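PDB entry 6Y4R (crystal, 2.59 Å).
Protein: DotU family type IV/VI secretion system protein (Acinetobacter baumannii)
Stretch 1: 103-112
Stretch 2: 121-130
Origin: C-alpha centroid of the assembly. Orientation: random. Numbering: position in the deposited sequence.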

# COMPACT_ATOMS: atom_id res chain seq x y z
N GLN A 103 10.93 0.31 -5.89
CA GLN A 103 11.36 -0.48 -4.74
C GLN A 103 10.23 -1.32 -4.16
O GLN A 103 10.51 -2.35 -3.52
CB GLN A 103 11.97 0.46 -3.71
CG GLN A 103 12.47 -0.22 -2.48
CD GLN A 103 13.42 0.64 -1.74
OE1 GLN A 103 13.54 0.56 -0.52
NE2 GLN A 103 14.13 1.49 -2.47
N PHE A 104 8.98 -0.95 -4.39
CA PHE A 104 7.86 -1.83 -4.05
C PHE A 104 8.03 -3.19 -4.74
O PHE A 104 7.70 -4.23 -4.16
CB PHE A 104 6.55 -1.14 -4.47
CG PHE A 104 5.29 -1.97 -4.32
CD1 PHE A 104 5.02 -3.06 -5.15
CD2 PHE A 104 4.34 -1.60 -3.38
CE1 PHE A 104 3.84 -3.79 -5.02
CE2 PHE A 104 3.14 -2.34 -3.25
CZ PHE A 104 2.90 -3.43 -4.07
N PHE A 105 8.57 -3.19 -5.96
CA PHE A 105 8.74 -4.42 -6.74
C PHE A 105 10.01 -5.17 -6.40
O PHE A 105 10.03 -6.39 -6.60
CB PHE A 105 8.63 -4.10 -8.23
CG PHE A 105 7.23 -3.65 -8.65
CD1 PHE A 105 6.17 -4.57 -8.64
CD2 PHE A 105 6.96 -2.33 -8.98
CE1 PHE A 105 4.89 -4.18 -9.00
CE2 PHE A 105 5.68 -1.94 -9.33
CZ PHE A 105 4.64 -2.87 -9.34
N GLU A 106 11.05 -4.49 -5.91
CA GLU A 106 12.22 -5.17 -5.35
C GLU A 106 11.84 -5.94 -4.09
O GLU A 106 12.21 -7.11 -3.93
CB GLU A 106 13.30 -4.14 -5.03
CG GLU A 106 13.64 -3.28 -6.22
CD GLU A 106 15.04 -2.68 -6.15
OE1 GLU A 106 15.64 -2.42 -7.22
OE2 GLU A 106 15.52 -2.41 -5.02
N ILE A 107 11.11 -5.28 -3.18
CA ILE A 107 10.63 -5.93 -1.95
C ILE A 107 9.67 -7.07 -2.28
O ILE A 107 9.64 -8.11 -1.61
CB ILE A 107 9.98 -4.88 -1.01
CG1 ILE A 107 11.00 -3.75 -0.70
CG2 ILE A 107 9.45 -5.55 0.26
CD1 ILE A 107 10.47 -2.57 0.11
N LEU A 108 8.87 -6.90 -3.33
CA LEU A 108 7.95 -7.96 -3.70
C LEU A 108 8.71 -9.19 -4.15
O LEU A 108 8.36 -10.31 -3.76
CB LEU A 108 6.99 -7.47 -4.79
CG LEU A 108 6.04 -8.48 -5.41
CD1 LEU A 108 4.92 -8.78 -4.43
CD2 LEU A 108 5.48 -7.94 -6.70
N GLU A 109 9.81 -9.00 -4.89
CA GLU A 109 10.59 -10.15 -5.37
C GLU A 109 11.30 -10.86 -4.22
O GLU A 109 11.53 -12.08 -4.29
CB GLU A 109 11.62 -9.72 -6.42
CG GLU A 109 11.11 -8.90 -7.60
CD GLU A 109 10.19 -9.66 -8.53
OE1 GLU A 109 10.01 -10.87 -8.36
OE2 GLU A 109 9.60 -9.03 -9.45
N GLN A 110 11.67 -10.11 -3.17
CA GLN A 110 12.24 -10.73 -1.98
C GLN A 110 11.21 -11.61 -1.27
O GLN A 110 11.57 -12.67 -0.75
CB GLN A 110 12.77 -9.68 -1.01
CG GLN A 110 13.86 -8.78 -1.57
CD GLN A 110 14.28 -7.71 -0.56
OE1 GLN A 110 13.81 -6.56 -0.59
NE2 GLN A 110 15.18 -8.09 0.36
N LEU A 111 9.94 -11.16 -1.22
CA LEU A 111 8.90 -11.90 -0.50
C LEU A 111 8.39 -13.10 -1.28
O LEU A 111 8.02 -14.12 -0.68
CB LEU A 111 7.71 -11.02 -0.15
CG LEU A 111 7.92 -9.69 0.52
CD1 LEU A 111 6.58 -8.87 0.52
CD2 LEU A 111 8.48 -10.02 1.88
N ARG A 112 8.32 -12.98 -2.61
CA ARG A 112 7.98 -14.15 -3.41
C ARG A 112 9.01 -15.24 -3.16
O ARG A 112 8.67 -16.42 -3.03
CB ARG A 112 7.93 -13.78 -4.89
CG ARG A 112 6.86 -12.80 -5.30
CD ARG A 112 6.96 -12.38 -6.77
NE ARG A 112 6.52 -13.45 -7.67
CZ ARG A 112 6.74 -13.48 -8.99
NH1 ARG A 112 7.38 -12.48 -9.58
NH2 ARG A 112 6.31 -14.51 -9.71
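Stretch 2 (121-130) ALEVFHYCLL

At the centre of the contact stands F125, whose CA-to-CB bond points toward stretch 1 and whose ring settles as a knob among F104, I107, L108 and L111. Those four lie on consecutive turns of one helix, and the hollow between them suits a flat, broad side chain. L111 covers one face of the ring: its CD1 lies 4.1 Å from the centroid of the F125 ring, 25° off the normal, a CH-pi contact. I107 CG2 comes to 3.5 Å from F125 CZ, and L108 CD1 packs 3.7 Å from F125 CB. The F104 ring meets that of F125 obliquely, with centroids 4.6 Å apart and planes at 43°; F104 CZ approaches F125 CD2 to 3.6 Å. At the edge of the F125 ring lies the backbone atom F104 O, 3.3 Å from F125 CE2, yet this carbonyl is already engaged by its own helix, accepting from L108 N at 3.0 Å.

Stretch 2, like stretch 1, is helical throughout, with phi near -65° and psi near -35°. The two run in broadly opposed directions, 137° apart from N to C, with a signed crossing angle of -137° and axes 9.7 Å apart at their closest. Early residues of stretch 2 therefore meet late residues of stretch 1. L122 faces L111 where the backbones come near, their CA atoms 5.8 Å apart; L111 CB and L122 CB are separated by 3.9 Å, and L108 CD1 reaches L122 CD1 at 3.6 Å. Branched leucines fill this space well. A121 points its short side chain toward stretch 1, A121 CB lying 4.0 Å from L111 CD1.

One turn beyond F125, C128 and L129 meet the start of stretch 1. The short side chain of C128 presents its CB to the edge of the F104 ring, 4.0 Å from F104 CE2. L129 starts sideways, but its branched end is long enough to reach three residues: L129 CD2 is 3.9 Å from F104 CE1 and 3.8 Å from F105 CE1, while L129 CD1 lies 4.2 Å from L108 CD2.

The polar margin begins at R112, whose aliphatic stem extends the apolar surface, with CG 3.9 Å from L122 CD1. At its charged end, R112 NH1 forms a salt bridge with E109 OE1 at 3.3 Å, its hydrogen bond weak, while NE and NH2 are satisfied elsewhere in the structure. No hydrogen bond crosses between the helices. Q103, E106 and E109 point away from stretch 2, as E123 and H126 point away from stretch 1, leaving the 559 Å² buried between the stretches, both sides summed, to mainly apolar side chains.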

# COMPACT_ATOMS: atom_id res chain seq x y z
N ALA A 121 3.34 -10.76 4.81
CA ALA A 121 3.73 -9.54 4.09
C ALA A 121 3.34 -9.62 2.62
O ALA A 121 2.86 -8.63 2.05
CB ALA A 121 5.24 -9.32 4.21
N LEU A 122 3.48 -10.79 2.01
CA LEU A 122 3.28 -10.88 0.56
C LEU A 122 1.81 -10.77 0.20
O LEU A 122 1.48 -10.26 -0.88
CB LEU A 122 3.94 -12.15 0.01
CG LEU A 122 3.71 -12.60 -1.44
CD1 LEU A 122 4.52 -11.72 -2.37
CD2 LEU A 122 4.16 -14.03 -1.58
N GLU A 123 0.91 -11.19 1.09
CA GLU A 123 -0.53 -10.99 0.88
C GLU A 123 -0.90 -9.51 0.83
O GLU A 123 -1.83 -9.12 0.12
CB GLU A 123 -1.29 -11.67 2.01
CG GLU A 123 -1.74 -13.10 1.74
CD GLU A 123 -1.97 -13.87 3.03
OE1 GLU A 123 -1.67 -13.31 4.10
OE2 GLU A 123 -2.56 -14.98 3.01
N VAL A 124 -0.21 -8.67 1.62
CA VAL A 124 -0.40 -7.22 1.59
C VAL A 124 0.08 -6.64 0.26
O VAL A 124 -0.61 -5.82 -0.36
CB VAL A 124 0.31 -6.56 2.80
CG1 VAL A 124 0.38 -5.05 2.65
CG2 VAL A 124 -0.41 -6.91 4.10
N PHE A 125 1.28 -7.02 -0.20
CA PHE A 125 1.78 -6.46 -1.45
C PHE A 125 0.92 -6.86 -2.64
O PHE A 125 0.77 -6.06 -3.57
CB PHE A 125 3.22 -6.89 -1.72
CG PHE A 125 4.26 -6.01 -1.08
CD1 PHE A 125 4.37 -5.92 0.29
CD2 PHE A 125 5.12 -5.24 -1.86
CE1 PHE A 125 5.33 -5.11 0.87
CE2 PHE A 125 6.06 -4.43 -1.28
CZ PHE A 125 6.17 -4.37 0.08
N HIS A 126 0.36 -8.08 -2.63
CA HIS A 126 -0.59 -8.48 -3.67
C HIS A 126 -1.87 -7.66 -3.61
O HIS A 126 -2.39 -7.23 -4.64
CB HIS A 126 -0.90 -9.98 -3.52
CG HIS A 126 -1.98 -10.49 -4.43
ND1 HIS A 126 -3.22 -10.86 -3.97
CD2 HIS A 126 -1.99 -10.73 -5.77
CE1 HIS A 126 -3.95 -11.30 -4.98
NE2 HIS A 126 -3.23 -11.22 -6.09
N TYR A 127 -2.38 -7.43 -2.40
CA TYR A 127 -3.63 -6.68 -2.23
C TYR A 127 -3.49 -5.21 -2.61
O TYR A 127 -4.44 -4.61 -3.09
CB TYR A 127 -4.13 -6.84 -0.79
CG TYR A 127 -5.55 -6.40 -0.60
CD1 TYR A 127 -6.58 -7.04 -1.25
CD2 TYR A 127 -5.86 -5.40 0.29
CE1 TYR A 127 -7.90 -6.64 -1.08
CE2 TYR A 127 -7.18 -4.99 0.49
CZ TYR A 127 -8.19 -5.62 -0.19
OH TYR A 127 -9.50 -5.24 -0.01
N CYS A 128 -2.32 -4.62 -2.40
CA CYS A 128 -2.08 -3.28 -2.92
C CYS A 128 -2.08 -3.29 -4.45
O CYS A 128 -2.48 -2.31 -5.08
CB CYS A 128 -0.75 -2.75 -2.38
SG CYS A 128 -0.78 -2.51 -0.59
N LEU A 129 -1.60 -4.38 -5.05
CA LEU A 129 -1.66 -4.48 -6.51
C LEU A 129 -3.11 -4.61 -7.01
O LEU A 129 -3.47 -3.97 -8.00
CB LEU A 129 -0.79 -5.64 -7.01
CG LEU A 129 0.73 -5.46 -6.81
CD1 LEU A 129 1.50 -6.77 -6.92
CD2 LEU A 129 1.27 -4.46 -7.82
N LEU A 130 -3.97 -5.40 -6.32
CA LEU A 130 -5.38 -5.47 -6.74
C LEU A 130 -6.15 -4.17 -6.50
O LEU A 130 -7.15 -3.93 -7.19
CB LEU A 130 -6.16 -6.61 -6.07
CG LEU A 130 -5.75 -8.08 -6.02
CD1 LEU A 130 -6.58 -8.86 -4.99
CD2 LEU A 130 -5.94 -8.63 -7.40